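Local coordinates for protein CD1-2 antigen (PDB 3DBX) that probably presents lipid antigens to T cells, as other members of the MHC class I-like CD1 family do, at residues Q204-C209 against T254-P259; V189-V194 against C267-C272. One frame throughout, in Å; residues are numbered along the deposited sequence.

Interaction 1: Q204-C209 against T254-P259; sequences QLLLVC and TLLVSP
Strands 204-209 and 254-257 run antiparallel, their axes at 158° and 4.6 Å apart at closest approach, and two pairs of reciprocal backbone hydrogen bonds join Leu205 to Val257 and Leu207 to Leu255. The straightest is Leu205 N to Val257 O, 2.7 Å long and nearly in line with the carbonyl. Leu207 N instead approaches Leu255 O from above the carbonyl plane. CA-H groups of the non-hydrogen-bonded pairs add to the seam: Leu256 CA faces Leu205 O between the rungs, and beyond them Thr254 CA lies 3.1 Å from Leu207 O.

Leu205, Leu207, Leu255 and Val257 share one face. Val257 projects CG2 into the crowded position between its own N and carbonyl carbon, and this methyl serves two neighbours, meeting Leu205 CB at 3.7 Å and Leu207 CG at 3.9 Å. Leu207, with CG beside its backbone N (chi1 -53°), crosses Val257 at about a right angle. Leu205 CD1 also reaches CA and CB of Pro259, which follows strand 254-257.

On the other face, Leu206 turns CG anti to its N (chi1 -175°), which brings the CD1 methyl back across the seam to Thr254 CB at 3.6 Å and to Leu256 CD2. Val208 and Thr254 lie side by side, methyl to methyl. Gln204, extended beyond CG, lays its amide across Leu256 CB, NE2 at 3.9 Å.

The Leu207 face meets Trp223 and Tyr265 of the second sheet, while strands 192-200 and 236-243 flank the pair. This is the central B-E strand pairing of an immunoglobulin C1-set sandwich.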
loop_
_atom_site.group_PDB
_atom_site.type_symbol
_atom_site.label_atom_id
_atom_site.label_comp_id
_atom_site.label_asym_id
_atom_site.label_seq_id
_atom_site.Cartn_x
_atom_site.Cartn_y
_atom_site.Cartn_z
ATOM N N GLN A 204 -26.722 -7.302 -21.123
ATOM C CA GLN A 204 -25.742 -6.269 -21.376
ATOM C C GLN A 204 -24.371 -6.865 -21.668
ATOM O O GLN A 204 -24.137 -8.050 -21.442
ATOM C CB GLN A 204 -25.664 -5.316 -20.191
ATOM C CG GLN A 204 -26.676 -4.192 -20.234
ATOM C CD GLN A 204 -26.615 -3.363 -18.975
ATOM O OE1 GLN A 204 -26.535 -3.910 -17.872
ATOM N NE2 GLN A 204 -26.631 -2.040 -19.126
ATOM N N LEU A 205 -23.487 -6.033 -22.198
ATOM C CA LEU A 205 -22.114 -6.398 -22.472
ATOM C C LEU A 205 -21.281 -5.656 -21.467
ATOM O O LEU A 205 -21.624 -4.538 -21.103
ATOM C CB LEU A 205 -21.707 -5.880 -23.855
ATOM C CG LEU A 205 -21.931 -6.660 -25.136
ATOM C CD1 LEU A 205 -21.843 -5.703 -26.256
ATOM C CD2 LEU A 205 -20.786 -7.618 -25.255
ATOM N N LEU A 206 -20.191 -6.263 -21.016
ATOM C CA LEU A 206 -19.247 -5.557 -20.178
ATOM C C LEU A 206 -18.046 -5.178 -21.033
ATOM O O LEU A 206 -17.357 -6.055 -21.551
ATOM C CB LEU A 206 -18.824 -6.411 -18.988
ATOM C CG LEU A 206 -17.900 -5.744 -17.950
ATOM C CD1 LEU A 206 -18.719 -4.711 -17.197
ATOM C CD2 LEU A 206 -17.357 -6.788 -16.964
ATOM N N LEU A 207 -17.808 -3.876 -21.220
ATOM C CA LEU A 207 -16.584 -3.474 -21.896
ATOM C C LEU A 207 -15.534 -3.278 -20.827
ATOM O O LEU A 207 -15.838 -2.680 -19.805
ATOM C CB LEU A 207 -16.764 -2.183 -22.697
ATOM C CG LEU A 207 -17.945 -2.202 -23.677
ATOM C CD1 LEU A 207 -17.978 -0.911 -24.450
ATOM C CD2 LEU A 207 -17.882 -3.400 -24.618
ATOM N N VAL A 208 -14.317 -3.781 -21.073
ATOM C CA VAL A 208 -13.216 -3.742 -20.096
ATOM C C VAL A 208 -12.050 -3.028 -20.724
ATOM O O VAL A 208 -11.683 -3.337 -21.849
ATOM C CB VAL A 208 -12.730 -5.164 -19.696
ATOM C CG1 VAL A 208 -11.591 -5.109 -18.689
ATOM C CG2 VAL A 208 -13.885 -6.019 -19.116
ATOM N N CYS A 209 -11.495 -2.044 -20.018
ATOM C CA CYS A 209 -10.248 -1.424 -20.443
ATOM C C CYS A 209 -9.207 -1.810 -19.367
ATOM O O CYS A 209 -9.368 -1.426 -18.215
ATOM C CB CYS A 209 -10.441 0.070 -20.422
ATOM S SG CYS A 209 -8.997 1.004 -20.938
ATOM N N THR A 254 -14.468 -0.501 -16.273
ATOM C CA THR A 254 -15.476 -1.236 -17.030
ATOM C C THR A 254 -16.709 -0.403 -17.234
ATOM O O THR A 254 -17.035 0.450 -16.376
ATOM C CB THR A 254 -15.914 -2.586 -16.359
ATOM O OG1 THR A 254 -16.640 -2.335 -15.160
ATOM C CG2 THR A 254 -14.728 -3.524 -16.066
ATOM N N LEU A 255 -17.402 -0.666 -18.348
ATOM C CA LEU A 255 -18.638 0.025 -18.703
ATOM C C LEU A 255 -19.660 -1.003 -19.169
ATOM O O LEU A 255 -19.393 -1.744 -20.123
ATOM C CB LEU A 255 -18.398 1.034 -19.828
ATOM C CG LEU A 255 -19.595 1.888 -20.293
ATOM C CD1 LEU A 255 -20.075 2.789 -19.169
ATOM C CD2 LEU A 255 -19.275 2.701 -21.538
ATOM N N LEU A 256 -20.819 -1.057 -18.518
ATOM C CA LEU A 256 -21.936 -1.844 -19.063
ATOM C C LEU A 256 -22.626 -1.140 -20.236
ATOM O O LEU A 256 -22.963 0.037 -20.148
ATOM C CB LEU A 256 -22.950 -2.206 -17.984
ATOM C CG LEU A 256 -22.413 -3.174 -16.923
ATOM C CD1 LEU A 256 -23.105 -2.956 -15.567
ATOM C CD2 LEU A 256 -22.617 -4.612 -17.374
ATOM N N VAL A 257 -22.805 -1.862 -21.343
ATOM C CA VAL A 257 -23.499 -1.332 -22.507
ATOM C C VAL A 257 -24.530 -2.347 -23.014
ATOM O O VAL A 257 -24.442 -3.534 -22.704
ATOM C CB VAL A 257 -22.502 -0.948 -23.629
ATOM C CG1 VAL A 257 -21.477 0.078 -23.121
ATOM C CG2 VAL A 257 -21.772 -2.194 -24.169
ATOM N N SER A 258 -25.507 -1.877 -23.781
ATOM C CA SER A 258 -26.432 -2.759 -24.489
ATOM C C SER A 258 -25.782 -3.206 -25.807
ATOM O O SER A 258 -25.114 -2.417 -26.457
ATOM C CB SER A 258 -27.742 -2.023 -24.785
ATOM O OG SER A 258 -28.695 -2.227 -23.759
ATOM N N PRO A 259 -25.950 -4.479 -26.195
ATOM C CA PRO A 259 -25.441 -4.894 -27.506
ATOM C C PRO A 259 -26.167 -4.211 -28.678
ATOM O O PRO A 259 -27.367 -3.900 -28.590
ATOM C CB PRO A 259 -25.711 -6.401 -27.526
ATOM C CG PRO A 259 -26.831 -6.597 -26.560
ATOM C CD PRO A 259 -26.586 -5.596 -25.474
#

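Interaction 2: V189-V194 against C267-C272; sequences VPPMAV and CRVQHC
Pro191 and His271 form the heart of this contact between the two sheets of the immunoglobulin C1-set sandwich, where the segment leading into strand 192-200 faces residues 269-271. The proline ring lies aslant to the histidine, bringing CD to 3.9 Å from His271 ND1 and reaching the CB of the same residue with both CD and CG. Pro191 CG also touches Val269 CG1 at 4.1 Å, the two side chains running antiparallel alongside one another. Two residues further along the chain, Ala193 CB meets the other methyl, Val269 CG2, at 4.3 Å. Val269 thus divides its branches: CG1, anti to its backbone N (chi1 -169°), goes to the proline, and CG2 to the alanine. The CA atoms of Ala193 and Val269 stay 8.1 Å apart, a spacing bridged by side chains rather than by backbone pairing.

Around this shell, Leu279 of strand 279-282 touches Pro191, Ala193 and Val269, and Phe214 packs on both Pro191 and the His271 ring. The buried imidazole is held at both nitrogens, ND1 by Ser273 OG and NE2 by the carbonyl oxygen of Pro216, which together fix its rotation. His271 CG stands anti to its backbone N (chi1 -171°), carrying the ring toward the 189-191 segment, where its CE1 comes within 4.0 Å of Val189 O.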
loop_
_atom_site.group_PDB
_atom_site.type_symbol
_atom_site.label_atom_id
_atom_site.label_comp_id
_atom_site.label_asym_id
_atom_site.label_seq_id
_atom_site.Cartn_x
_atom_site.Cartn_y
_atom_site.Cartn_z
ATOM N N VAL A 189 7.142 5.699 -16.684
ATOM C CA VAL A 189 6.906 4.579 -17.594
ATOM C C VAL A 189 5.453 4.682 -18.071
ATOM O O VAL A 189 4.544 4.630 -17.246
ATOM C CB VAL A 189 7.028 3.220 -16.857
ATOM C CG1 VAL A 189 6.762 2.144 -17.820
ATOM C CG2 VAL A 189 8.450 3.049 -16.256
ATOM N N PRO A 190 5.226 4.957 -19.377
ATOM C CA PRO A 190 3.827 5.110 -19.842
ATOM C C PRO A 190 2.991 3.819 -19.798
ATOM O O PRO A 190 3.560 2.716 -19.927
ATOM C CB PRO A 190 3.971 5.653 -21.272
ATOM C CG PRO A 190 5.357 6.261 -21.311
ATOM C CD PRO A 190 6.188 5.309 -20.416
ATOM N N PRO A 191 1.647 3.956 -19.647
ATOM C CA PRO A 191 0.768 2.814 -19.590
ATOM C C PRO A 191 0.584 2.209 -20.957
ATOM O O PRO A 191 0.835 2.892 -21.968
ATOM C CB PRO A 191 -0.565 3.436 -19.097
ATOM C CG PRO A 191 -0.545 4.797 -19.673
ATOM C CD PRO A 191 0.891 5.228 -19.508
ATOM N N MET A 192 0.166 0.942 -20.999
ATOM C CA MET A 192 -0.338 0.365 -22.243
ATOM C C MET A 192 -1.735 -0.094 -21.904
ATOM O O MET A 192 -1.995 -0.347 -20.750
ATOM C CB MET A 192 0.518 -0.779 -22.791
ATOM C CG MET A 192 0.761 -1.960 -21.928
ATOM S SD MET A 192 1.296 -3.414 -22.935
ATOM C CE MET A 192 -0.287 -3.910 -23.647
ATOM N N ALA A 193 -2.643 -0.155 -22.880
ATOM C CA ALA A 193 -4.046 -0.494 -22.563
ATOM C C ALA A 193 -4.656 -1.419 -23.614
ATOM O O ALA A 193 -4.247 -1.435 -24.777
ATOM C CB ALA A 193 -4.896 0.765 -22.380
ATOM N N VAL A 194 -5.601 -2.231 -23.171
ATOM C CA VAL A 194 -6.285 -3.168 -24.051
ATOM C C VAL A 194 -7.768 -3.055 -23.724
ATOM O O VAL A 194 -8.129 -2.824 -22.558
ATOM C CB VAL A 194 -5.759 -4.636 -23.925
ATOM C CG1 VAL A 194 -4.292 -4.773 -24.429
ATOM C CG2 VAL A 194 -5.900 -5.222 -22.495
ATOM N N CYS A 267 -11.806 3.537 -24.697
ATOM C CA CYS A 267 -11.162 3.863 -23.426
ATOM C C CYS A 267 -10.090 4.946 -23.661
ATOM O O CYS A 267 -9.277 4.786 -24.558
ATOM C CB CYS A 267 -10.474 2.580 -22.909
ATOM S SG CYS A 267 -9.810 2.779 -21.293
ATOM N N ARG A 268 -10.109 6.031 -22.885
ATOM C CA ARG A 268 -9.086 7.051 -22.953
ATOM C C ARG A 268 -8.324 7.112 -21.619
ATOM O O ARG A 268 -8.935 7.093 -20.532
ATOM C CB ARG A 268 -9.689 8.420 -23.325
ATOM C CG ARG A 268 -8.612 9.536 -23.461
ATOM C CD ARG A 268 -9.042 10.724 -24.272
ATOM N NE ARG A 268 -9.988 11.581 -23.559
ATOM C CZ ARG A 268 -10.852 12.407 -24.141
ATOM N NH1 ARG A 268 -10.906 12.547 -25.464
ATOM N NH2 ARG A 268 -11.677 13.103 -23.387
ATOM N N VAL A 269 -6.997 7.144 -21.717
ATOM C CA VAL A 269 -6.100 7.094 -20.547
ATOM C C VAL A 269 -5.255 8.345 -20.522
ATOM O O VAL A 269 -4.560 8.678 -21.494
ATOM C CB VAL A 269 -5.170 5.858 -20.553
ATOM C CG1 VAL A 269 -4.485 5.718 -19.226
ATOM C CG2 VAL A 269 -5.944 4.577 -20.819
ATOM N N GLN A 270 -5.331 9.056 -19.411
ATOM C CA GLN A 270 -4.551 10.273 -19.218
ATOM C C GLN A 270 -3.535 9.896 -18.118
ATOM O O GLN A 270 -3.888 9.285 -17.098
ATOM C CB GLN A 270 -5.500 11.411 -18.818
ATOM C CG GLN A 270 -4.839 12.719 -18.265
ATOM C CD GLN A 270 -5.874 13.730 -17.725
ATOM O OE1 GLN A 270 -6.954 13.344 -17.230
ATOM N NE2 GLN A 270 -5.568 15.018 -17.853
ATOM N N HIS A 271 -2.256 10.158 -18.388
ATOM C CA HIS A 271 -1.166 9.845 -17.471
ATOM C C HIS A 271 -0.080 10.868 -17.711
ATOM O O HIS A 271 0.149 11.273 -18.843
ATOM C CB HIS A 271 -0.640 8.422 -17.710
ATOM C CG HIS A 271 0.341 7.972 -16.653
ATOM N ND1 HIS A 271 1.703 8.012 -16.838
ATOM C CD2 HIS A 271 0.147 7.535 -15.388
ATOM C CE1 HIS A 271 2.308 7.583 -15.740
ATOM N NE2 HIS A 271 1.382 7.270 -14.849
ATOM N N CYS A 272 0.567 11.328 -16.647
ATOM C CA CYS A 272 1.535 12.411 -16.776
ATOM C C CYS A 272 2.741 12.039 -17.677
ATOM O O CYS A 272 3.330 12.914 -18.292
ATOM C CB CYS A 272 1.996 12.892 -15.394
ATOM S SG CYS A 272 2.987 11.680 -14.484
#

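Following the chain from the N terminus, the 189-194 segment opens interaction 2 and runs into strand 192-200, which turns back as strand 204-214 to begin interaction 1. That contact closes its loop at 254-259, after strands 220-225 and 236-243 have been laid down, and 267-272 then closes the longer loop of interaction 2, so the first contact is nested inside the second. Interaction 1 joins neighbouring strands within one sheet; interaction 2 joins the two sheets face to face across the core of the sandwich. Their centres lie 19 Å apart, yet the disulfide connects them directly, Cys209 SG to Cys267 SG at 2.0 Å, as the intersheet disulfide characteristic of immunoglobulin domains.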